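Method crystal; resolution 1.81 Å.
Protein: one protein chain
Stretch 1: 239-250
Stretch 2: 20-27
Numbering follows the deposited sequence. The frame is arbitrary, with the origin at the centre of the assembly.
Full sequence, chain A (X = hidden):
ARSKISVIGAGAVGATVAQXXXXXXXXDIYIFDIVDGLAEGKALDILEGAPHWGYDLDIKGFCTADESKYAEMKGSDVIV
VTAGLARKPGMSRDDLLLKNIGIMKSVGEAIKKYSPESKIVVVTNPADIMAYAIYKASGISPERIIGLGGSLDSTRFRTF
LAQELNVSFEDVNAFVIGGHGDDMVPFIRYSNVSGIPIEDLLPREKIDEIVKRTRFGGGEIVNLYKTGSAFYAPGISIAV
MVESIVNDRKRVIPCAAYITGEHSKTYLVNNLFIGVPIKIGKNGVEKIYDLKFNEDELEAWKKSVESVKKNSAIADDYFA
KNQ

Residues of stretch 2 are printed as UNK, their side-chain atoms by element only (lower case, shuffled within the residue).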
# COMPACT_ATOMS: atom_id res chain seq x y z
N ALA A 239 6.08 15.01 1.33
CA ALA A 239 6.41 13.67 1.82
C ALA A 239 7.26 12.87 0.84
O ALA A 239 8.15 12.12 1.26
CB ALA A 239 5.14 12.90 2.17
N VAL A 240 7.03 13.00 -0.47
CA VAL A 240 7.87 12.24 -1.41
C VAL A 240 9.33 12.71 -1.34
O VAL A 240 10.24 11.91 -1.53
CB VAL A 240 7.33 12.24 -2.87
CG1 VAL A 240 5.97 11.54 -2.94
CG2 VAL A 240 7.27 13.64 -3.45
N MET A 241 9.54 13.99 -1.06
CA MET A 241 10.90 14.50 -0.85
C MET A 241 11.50 13.95 0.45
O MET A 241 12.64 13.48 0.46
CB MET A 241 10.91 16.03 -0.77
CG MET A 241 10.61 16.71 -2.10
SD MET A 241 10.17 18.46 -1.91
CE MET A 241 11.71 19.19 -1.33
N VAL A 242 10.73 14.00 1.53
CA VAL A 242 11.22 13.53 2.83
C VAL A 242 11.58 12.03 2.79
O VAL A 242 12.65 11.61 3.28
CB VAL A 242 10.18 13.77 3.93
CG1 VAL A 242 10.64 13.14 5.26
CG2 VAL A 242 9.88 15.28 4.09
N GLU A 243 10.71 11.23 2.20
CA GLU A 243 10.95 9.78 2.19
C GLU A 243 12.15 9.43 1.29
O GLU A 243 12.83 8.43 1.52
CB GLU A 243 9.68 9.01 1.79
CG GLU A 243 9.39 9.06 0.31
CD GLU A 243 8.06 8.41 -0.06
OE1 GLU A 243 7.28 8.05 0.85
OE2 GLU A 243 7.81 8.27 -1.27
N SER A 244 12.42 10.25 0.28
CA SER A 244 13.59 9.98 -0.56
C SER A 244 14.88 10.16 0.25
O SER A 244 15.87 9.46 0.01
CB SER A 244 13.63 10.88 -1.81
OG SER A 244 14.61 10.41 -2.74
N ILE A 245 14.88 11.10 1.18
CA ILE A 245 16.03 11.23 2.09
C ILE A 245 16.11 10.07 3.08
O ILE A 245 17.13 9.36 3.18
CB ILE A 245 15.99 12.55 2.89
CG1 ILE A 245 15.96 13.74 1.93
CG2 ILE A 245 17.21 12.66 3.83
CD1 ILE A 245 15.79 15.08 2.63
N VAL A 246 15.02 9.89 3.83
CA VAL A 246 14.96 8.88 4.89
C VAL A 246 15.26 7.49 4.37
O VAL A 246 16.03 6.72 4.98
CB VAL A 246 13.59 8.90 5.61
CG1 VAL A 246 13.42 7.72 6.54
CG2 VAL A 246 13.42 10.22 6.37
N ASN A 247 14.67 7.16 3.24
CA ASN A 247 14.83 5.82 2.68
C ASN A 247 15.81 5.79 1.51
O ASN A 247 15.87 4.79 0.78
CB ASN A 247 13.46 5.27 2.30
CG ASN A 247 12.60 5.01 3.52
OD1 ASN A 247 13.13 4.62 4.57
ND2 ASN A 247 11.30 5.22 3.41
N ASP A 248 16.54 6.89 1.32
CA ASP A 248 17.63 6.96 0.33
C ASP A 248 17.17 6.49 -1.07
O ASP A 248 17.84 5.68 -1.72
CB ASP A 248 18.81 6.14 0.84
CG ASP A 248 20.10 6.40 0.09
OD1 ASP A 248 20.32 7.55 -0.37
OD2 ASP A 248 20.91 5.46 -0.02
N ARG A 249 16.02 6.99 -1.52
CA ARG A 249 15.39 6.50 -2.74
C ARG A 249 16.08 6.97 -4.03
O ARG A 249 15.91 6.36 -5.10
CB ARG A 249 13.91 6.92 -2.78
CG ARG A 249 12.99 6.24 -1.76
CD ARG A 249 11.52 6.44 -2.10
NE ARG A 249 11.15 5.86 -3.39
CZ ARG A 249 9.95 5.97 -3.95
NH1 ARG A 249 8.98 6.64 -3.34
NH2 ARG A 249 9.71 5.40 -5.14
N LYS A 250 16.84 8.05 -3.93
CA LYS A 250 17.43 8.72 -5.10
C LYS A 250 16.36 9.17 -6.11
O LYS A 250 16.55 9.03 -7.33
CB LYS A 250 18.48 7.85 -5.81
CG LYS A 250 19.39 7.01 -4.91
CD LYS A 250 20.36 7.84 -4.08
CE LYS A 250 21.43 6.93 -3.45
NZ LYS A 250 22.18 7.58 -2.32
N UNK A 20 0.57 12.08 6.36
CA UNK A 20 1.08 11.45 5.14
C UNK A 20 2.29 10.54 5.42
O UNK A 20 2.36 9.39 4.95
c UNK A 20 1.45 12.51 4.08
c UNK A 20 1.96 11.86 2.80
o UNK A 20 0.28 13.26 3.77
N UNK A 21 3.24 11.07 6.19
CA UNK A 21 4.41 10.28 6.61
C UNK A 21 3.99 9.04 7.38
O UNK A 21 4.59 7.98 7.23
c UNK A 21 6.88 11.77 5.55
c UNK A 21 5.35 11.11 7.48
c UNK A 21 6.82 13.14 7.66
c UNK A 21 6.00 12.28 6.71
N UNK A 22 2.95 9.17 8.21
CA UNK A 22 2.48 8.01 9.00
C UNK A 22 1.88 6.95 8.09
O UNK A 22 2.23 5.77 8.20
c UNK A 22 1.46 8.45 10.06
N UNK A 23 0.99 7.36 7.19
CA UNK A 23 0.40 6.43 6.21
C UNK A 23 1.47 5.70 5.40
O UNK A 23 1.37 4.50 5.16
c UNK A 23 -0.58 7.18 5.28
c UNK A 23 -1.79 7.64 6.11
c UNK A 23 -2.60 8.76 5.48
c UNK A 23 -0.99 6.32 4.09
N UNK A 24 2.49 6.43 4.95
CA UNK A 24 3.56 5.84 4.15
C UNK A 24 4.64 5.21 5.03
O UNK A 24 5.66 4.72 4.53
c UNK A 24 3.09 7.39 2.20
n UNK A 24 3.01 7.55 -1.18
n UNK A 24 4.59 8.20 0.36
c UNK A 24 4.14 6.90 3.20
c UNK A 24 3.58 8.56 1.36
c UNK A 24 4.28 7.76 -0.86
n UNK A 24 5.24 7.48 -1.76
N UNK A 25 4.39 5.22 6.33
CA UNK A 25 5.26 4.54 7.31
C UNK A 25 6.72 4.98 7.23
O UNK A 25 7.66 4.18 7.36
n UNK A 25 2.11 0.75 7.52
c UNK A 25 3.64 2.62 7.42
c UNK A 25 3.38 1.11 7.45
c UNK A 25 5.10 3.02 7.19
o UNK A 25 4.30 0.30 7.41
N UNK A 26 6.91 6.29 7.04
CA UNK A 26 8.25 6.82 6.79
C UNK A 26 9.16 6.73 8.01
O UNK A 26 10.34 6.42 7.88
o UNK A 26 7.28 8.27 5.13
c UNK A 26 9.56 8.76 5.80
c UNK A 26 8.17 8.26 6.25
N UNK A 27 8.60 6.98 9.20
CA UNK A 27 9.38 6.91 10.42
C UNK A 27 8.57 7.50 11.56
O UNK A 27 7.43 7.87 11.36
O HOH W 1 7.89 6.35 3.26
O HOH W 2 6.39 6.62 -4.53
O HOH W 3 10.28 3.88 5.95
O HOH W 4 6.48 9.74 2.88

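Position 20 has three side-chain atoms, a first carbon carrying one oxygen and one carbon; the branch carbon lies 3.4 Å from Ala239 CB. That β-branched pattern is threonine. The methyl CG2 of Thr20 makes this close fit, which the small alanine permits, while the hydroxyl OG1 is hydrogen-bonded elsewhere in the structure.

Position 21 carries four carbons, forked at the second, and no polar atom; one end carbon sits 4.0 Å from both Ala239 CB and Val242 CG1. This is leucine. The CA-to-CB bond of Leu21 points sideways, but the end of the chain, at CD2, comes nearer. A fork placed one carbon out suits this apolar pocket on the helix of stretch 1.

Position 22 has a single side-chain carbon, out of reach of stretch 1, which identifies alanine; Ala22 is small and helix-compatible, apt for a buried site. Position 23 has four carbons forked at the first, one arm two carbons long, likewise out of reach: isoleucine. Ile23 is an apolar residue in the last turn of the helix, and partial burial suits it.

Position 24 shows three carbons, a nitrogen, then a carbon bearing two more nitrogens. The chain nitrogen lies 2.7 Å from Glu243 OE1, and one terminal nitrogen 2.7 Å from Glu243 OE2. The guanidinium identifies arginine, and Arg24 forms a two-pronged salt bridge in which NE donates to OE1 and NH2 to OE2. Val240 CG1 lies over one face of the guanidinium, 4.3 Å from Arg24 NH2.

Position 25 has three carbons, the third carrying one oxygen and one nitrogen, none touching stretch 1: glutamine. The end of Gln25 leads away and is exposed, as a polar amide tolerates. Its positive phi marks a Schellman motif ending the helix.

Position 26 repeats the carbon bearing one oxygen and one carbon; the branch carbon packs 4.0 Å from CB of Glu243 and from CB of Val246. It is threonine. Besides the packing of CG2, Thr26 uses OG1 to donate to water 1 (2.7 Å to its O) and accept from water 4 (2.8 Å to its O).

Position 27 has no side-chain atoms and is glycine; Gly27 has an extended backbone, phi/psi 169/-176, which glycine adopts readily.

The contact joins apolar packing at Ala239 and Val242 to a charged centre at Glu243. Arg249 NH1 reaches Glu243 OE2 at 2.9 Å through a weak hydrogen bond within a salt bridge, so the carboxylate offsets two like charges. Waters 1 and 4 both donate to Glu243 OE1, linking it to Thr26.

Stretch 2 (20-27) TLAIRQTG
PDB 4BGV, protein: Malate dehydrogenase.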